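Local coordinates for protein glycerol-3-phosphate dehydrogenase [NAD(P)+] (PDB 3K96) that probably catalyses the NAD(P)H-dependent reduction of dihydroxyacetone phosphate to sn-glycerol 3-phosphate, the key precursor for phospholipid synthesis, at residues P341-A344 and V345-L349; V331-I334 and L335-L339. All coordinates share one frame; numbering follows the deposited sequence.

Interaction 1 (P341-A344 and V345-L349)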
loop_
_atom_site.group_PDB
_atom_site.type_symbol
_atom_site.label_atom_id
_atom_site.label_comp_id
_atom_site.label_asym_id
_atom_site.label_seq_id
_atom_site.Cartn_x
_atom_site.Cartn_y
_atom_site.Cartn_z
ATOM N N PRO A 341 -2.591 5.854 23.369
ATOM C CA PRO A 341 -2.491 5.265 22.025
ATOM C C PRO A 341 -3.572 4.252 21.676
ATOM O O PRO A 341 -4.137 4.326 20.587
ATOM C CB PRO A 341 -1.109 4.598 22.052
ATOM C CG PRO A 341 -0.330 5.486 22.934
ATOM C CD PRO A 341 -1.270 5.909 24.022
ATOM N N GLN A 342 -3.852 3.310 22.570
ATOM C CA GLN A 342 -4.890 2.340 22.275
ATOM C C GLN A 342 -6.223 3.036 22.036
ATOM O O GLN A 342 -6.879 2.790 21.029
ATOM C CB GLN A 342 -5.025 1.273 23.356
ATOM C CG GLN A 342 -6.098 0.251 23.031
ATOM C CD GLN A 342 -6.088 -0.942 23.963
ATOM O OE1 GLN A 342 -5.025 -1.408 24.391
ATOM N NE2 GLN A 342 -7.269 -1.471 24.248
ATOM N N GLN A 343 -6.599 3.940 22.926
ATOM C CA GLN A 343 -7.853 4.638 22.747
ATOM C C GLN A 343 -7.840 5.408 21.425
ATOM O O GLN A 343 -8.830 5.415 20.701
ATOM C CB GLN A 343 -8.108 5.601 23.903
ATOM C CG GLN A 343 -9.283 6.536 23.652
ATOM C CD GLN A 343 -9.334 7.680 24.641
ATOM O OE1 GLN A 343 -8.703 7.633 25.694
ATOM N NE2 GLN A 343 -10.074 8.722 24.298
ATOM N N ALA A 344 -6.715 6.044 21.104
ATOM C CA ALA A 344 -6.616 6.844 19.878
ATOM C C ALA A 344 -6.849 6.023 18.594
ATOM O O ALA A 344 -7.571 6.448 17.685
ATOM C CB ALA A 344 -5.251 7.574 19.805
ATOM N N VAL A 345 -6.225 4.862 18.516
ATOM C CA VAL A 345 -6.356 4.050 17.317
ATOM C C VAL A 345 -7.734 3.432 17.261
ATOM O O VAL A 345 -8.289 3.246 16.169
ATOM C CB VAL A 345 -5.258 2.999 17.192
ATOM C CG1 VAL A 345 -5.497 2.125 15.961
ATOM C CG2 VAL A 345 -3.853 3.687 17.106
ATOM N N GLN A 346 -8.303 3.095 18.418
ATOM C CA GLN A 346 -9.648 2.509 18.425
ATOM C C GLN A 346 -10.711 3.548 18.041
ATOM O O GLN A 346 -11.766 3.191 17.512
ATOM C CB GLN A 346 -9.957 1.800 19.747
ATOM C CG GLN A 346 -9.170 0.495 19.908
ATOM C CD GLN A 346 -9.527 -0.278 21.160
ATOM O OE1 GLN A 346 -9.027 -1.376 21.377
ATOM N NE2 GLN A 346 -10.398 0.287 21.985
ATOM N N GLU A 347 -10.453 4.826 18.327
ATOM C CA GLU A 347 -11.365 5.888 17.874
ATOM C C GLU A 347 -11.250 6.011 16.349
ATOM O O GLU A 347 -12.244 6.223 15.677
ATOM C CB GLU A 347 -11.070 7.243 18.541
ATOM C CG GLU A 347 -11.470 7.311 20.018
ATOM C CD GLU A 347 -11.000 8.594 20.725
ATOM O OE1 GLU A 347 -10.449 9.506 20.066
ATOM O OE2 GLU A 347 -11.170 8.682 21.959
ATOM N N LEU A 348 -10.046 5.874 15.806
ATOM C CA LEU A 348 -9.856 5.962 14.347
ATOM C C LEU A 348 -10.501 4.799 13.599
ATOM O O LEU A 348 -11.145 5.002 12.564
ATOM C CB LEU A 348 -8.375 5.999 13.976
ATOM C CG LEU A 348 -7.624 7.291 14.280
ATOM C CD1 LEU A 348 -6.153 7.127 13.925
ATOM C CD2 LEU A 348 -8.271 8.440 13.510
ATOM N N LEU A 349 -10.309 3.584 14.109
ATOM C CA LEU A 349 -10.853 2.389 13.461
ATOM C C LEU A 349 -12.367 2.267 13.625
ATOM O O LEU A 349 -13.043 1.842 12.697
ATOM C CB LEU A 349 -10.159 1.106 13.956
ATOM C CG LEU A 349 -8.704 0.891 13.516
ATOM C CD1 LEU A 349 -8.049 -0.266 14.248
ATOM C CD2 LEU A 349 -8.612 0.685 12.010
#

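Interaction 2 (V331-I334 and L335-L339)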
loop_
_atom_site.group_PDB
_atom_site.type_symbol
_atom_site.label_atom_id
_atom_site.label_comp_id
_atom_site.label_asym_id
_atom_site.label_seq_id
_atom_site.Cartn_x
_atom_site.Cartn_y
_atom_site.Cartn_z
ATOM N N VAL A 331 -2.773 11.793 15.810
ATOM C CA VAL A 331 -1.331 11.720 16.110
ATOM C C VAL A 331 -0.930 12.966 16.915
ATOM O O VAL A 331 -0.232 12.869 17.933
ATOM C CB VAL A 331 -0.450 11.546 14.859
ATOM C CG1 VAL A 331 1.040 11.656 15.223
ATOM C CG2 VAL A 331 -0.737 10.205 14.203
ATOM N N HIS A 332 -1.413 14.132 16.493
ATOM C CA HIS A 332 -1.116 15.367 17.214
ATOM C C HIS A 332 -1.586 15.280 18.678
ATOM O O HIS A 332 -0.884 15.742 19.581
ATOM C CB HIS A 332 -1.775 16.576 16.514
ATOM C CG HIS A 332 -1.241 17.898 16.969
ATOM N ND1 HIS A 332 -1.814 18.626 17.990
ATOM C CD2 HIS A 332 -0.157 18.607 16.557
ATOM C CE1 HIS A 332 -1.118 19.739 18.172
ATOM N NE2 HIS A 332 -0.098 19.743 17.328
ATOM N N ARG A 333 -2.778 14.703 18.898
ATOM C CA ARG A 333 -3.329 14.546 20.246
ATOM C C ARG A 333 -2.461 13.600 21.075
ATOM O O ARG A 333 -2.233 13.823 22.261
ATOM C CB ARG A 333 -4.768 14.003 20.200
ATOM C CG ARG A 333 -5.798 14.875 19.488
ATOM C CD ARG A 333 -7.186 14.173 19.459
ATOM N NE ARG A 333 -7.771 14.095 20.790
ATOM C CZ ARG A 333 -8.770 13.288 21.153
ATOM N NH1 ARG A 333 -9.316 12.397 20.308
ATOM N NH2 ARG A 333 -9.185 13.344 22.401
ATOM N N ILE A 334 -1.969 12.544 20.441
ATOM C CA ILE A 334 -1.126 11.586 21.120
ATOM C C ILE A 334 0.154 12.272 21.583
ATOM O O ILE A 334 0.633 12.051 22.694
ATOM C CB ILE A 334 -0.826 10.391 20.196
ATOM C CG1 ILE A 334 -2.089 9.544 20.049
ATOM C CG2 ILE A 334 0.292 9.529 20.756
ATOM C CD1 ILE A 334 -1.989 8.442 19.019
ATOM N N LEU A 335 0.695 13.139 20.737
ATOM C CA LEU A 335 1.947 13.827 21.052
ATOM C C LEU A 335 1.815 14.969 22.046
ATOM O O LEU A 335 2.667 15.146 22.920
ATOM C CB LEU A 335 2.548 14.433 19.762
ATOM C CG LEU A 335 2.987 13.517 18.622
ATOM C CD1 LEU A 335 3.580 14.319 17.447
ATOM C CD2 LEU A 335 4.002 12.517 19.117
ATOM N N HIS A 336 0.751 15.753 21.914
ATOM C CA HIS A 336 0.615 16.963 22.716
ATOM C C HIS A 336 -0.520 16.997 23.736
ATOM O O HIS A 336 -0.535 17.878 24.576
ATOM C CB HIS A 336 0.482 18.173 21.773
ATOM C CG HIS A 336 1.576 18.265 20.752
ATOM N ND1 HIS A 336 2.863 18.632 21.074
ATOM C CD2 HIS A 336 1.571 18.053 19.411
ATOM C CE1 HIS A 336 3.611 18.625 19.980
ATOM N NE2 HIS A 336 2.851 18.271 18.957
ATOM N N GLU A 337 -1.443 16.042 23.707
ATOM C CA GLU A 337 -2.574 16.071 24.657
ATOM C C GLU A 337 -2.644 14.822 25.517
ATOM O O GLU A 337 -3.673 14.529 26.117
ATOM C CB GLU A 337 -3.883 16.272 23.911
ATOM C CG GLU A 337 -3.891 17.559 23.094
ATOM C CD GLU A 337 -5.199 17.796 22.382
ATOM O OE1 GLU A 337 -6.207 17.098 22.670
ATOM O OE2 GLU A 337 -5.213 18.685 21.522
ATOM N N ASP A 338 -1.544 14.084 25.541
ATOM C CA ASP A 338 -1.405 12.880 26.351
ATOM C C ASP A 338 -2.454 11.800 26.024
ATOM O O ASP A 338 -2.741 10.960 26.864
ATOM C CB ASP A 338 -1.487 13.268 27.833
ATOM C CG ASP A 338 -0.938 12.206 28.754
ATOM O OD1 ASP A 338 0.089 11.573 28.408
ATOM O OD2 ASP A 338 -1.527 12.029 29.856
ATOM N N LEU A 339 -3.010 11.820 24.807
ATOM C CA LEU A 339 -3.988 10.817 24.409
ATOM C C LEU A 339 -3.394 9.408 24.413
ATOM O O LEU A 339 -2.339 9.161 23.818
ATOM C CB LEU A 339 -4.535 11.125 23.024
ATOM C CG LEU A 339 -5.640 10.204 22.500
ATOM C CD1 LEU A 339 -6.861 10.240 23.428
ATOM C CD2 LEU A 339 -6.044 10.574 21.054
HETATM O O HOH W 1 -6.875 14.546 23.236
HETATM O O HOH W 2 0.044 9.957 24.298
#

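Interaction 1 (P341-A344 and V345-L349)
Two pairs of side chains, four residues apart in each case, meet across the first turns of helix 341-349: Gln343 with Glu347, and Gln342 with Gln346. The first pair has the better geometry. Gln343 NE2 donates to Glu347 OE2 over 2.6 Å with an N-H...O angle of 172°, and the acceptor lies in the amide plane. The oxygen is met on its syn side, yet 31° out of the carboxylate plane. Gln343 reaches it through an extended chain whose CG is anti to the backbone N (chi1 170°), while Glu347 CG sits beside its own N, bringing OE2 back toward the preceding turn. Glu347 OE1 is engaged by Arg333 and Gln330 of helix 326-336, so both carboxylate oxygens are satisfied. By contrast, Gln342 NE2 to Gln346 OE1 is a weak bond of 3.4 Å, the two chains running side by side; in the modelled conformer OE1 has its stronger partner in Arg197 of the second subunit. Regular i to i+4 backbone bonds underlie both pairs, including Val345 N to Pro341 O at 3.0 Å, and Val345 CG2 lies 3.6 Å from Pro341 O. Inward, both Pro341 and Val345 pack on Ile225 of helix 206-228.

Interaction 2 (V331-I334 and L335-L339)
Arg333 and Glu337 meet through a water as much as directly. The salt bridge from Arg333 NE to Glu337 OE1 is long, 3.9 Å, with OE1 at the guanidinium edge and the two planar groups 63° apart. A water accepts from Arg333 NE at 2.6 Å and donates to Glu337 OE1 at 2.7 Å, so the well-formed bonds are the bridged ones. In the modelled conformer NH1 turns to Gln330 OE1 and to Glu347 OE1 of helix 341-349. Leu339 CD2 lies over one face of the guanidinium group and also packs on Arg333 CB.

The backbone here is the C-terminal turn of helix 326-336. Val331 O takes Leu335 N and His332 O takes His336 N, so the i to i+4 series runs regularly as far as Arg333 O. That oxygen accepts from Glu337 N at 2.8 Å and, weakly, from Leu339 N (3.3 Å), six residues on; between them Asp338 has left-handed backbone angles. Asp338 N does not continue the series to Ile334 O. A water donates to that carbonyl instead, at 2.7 Å from Ile334 O, and to Leu339 O at 2.6 Å; it has more acceptors in reach than protons, so it may not serve every one at once.

One turn apart, His336 CD2 sits over one face of the His332 ring, 3.2 Å from His332 NE2, offset toward the rim. The planes are inclined at 46°, so the pair is oblique. His332 CG is anti to the backbone N (chi1 -165°), which swings the ring toward the following turn. His336 NE2 is satisfied by Asp312, and His332 stacks with His315. Lys294 NZ donates to the carbonyl of Leu335.

Interaction 2 closes helix 326-336 and interaction 1 opens helix 341-349 after one intervening residue, Asp340, their centres about 12 Å apart. Two kinds of contact join them. Glu347 OE1 and Arg333 NH1 form a salt bridge of 3.1 Å, so that the carboxylate of one helix and the guanidinium of the other each serve both interactions. Ala344 CB packs against Leu339 CD2 at 3.3 Å and Ile334 CD1 at 3.5 Å, placing the apolar side of 341-344 on the end of 331-339. Interaction 1 is remote from the predicted sites; in interaction 2 the Leu335 side chain is about 9 Å from that of Asn281, a predicted sn-glycerol 3-phosphate-binding residue.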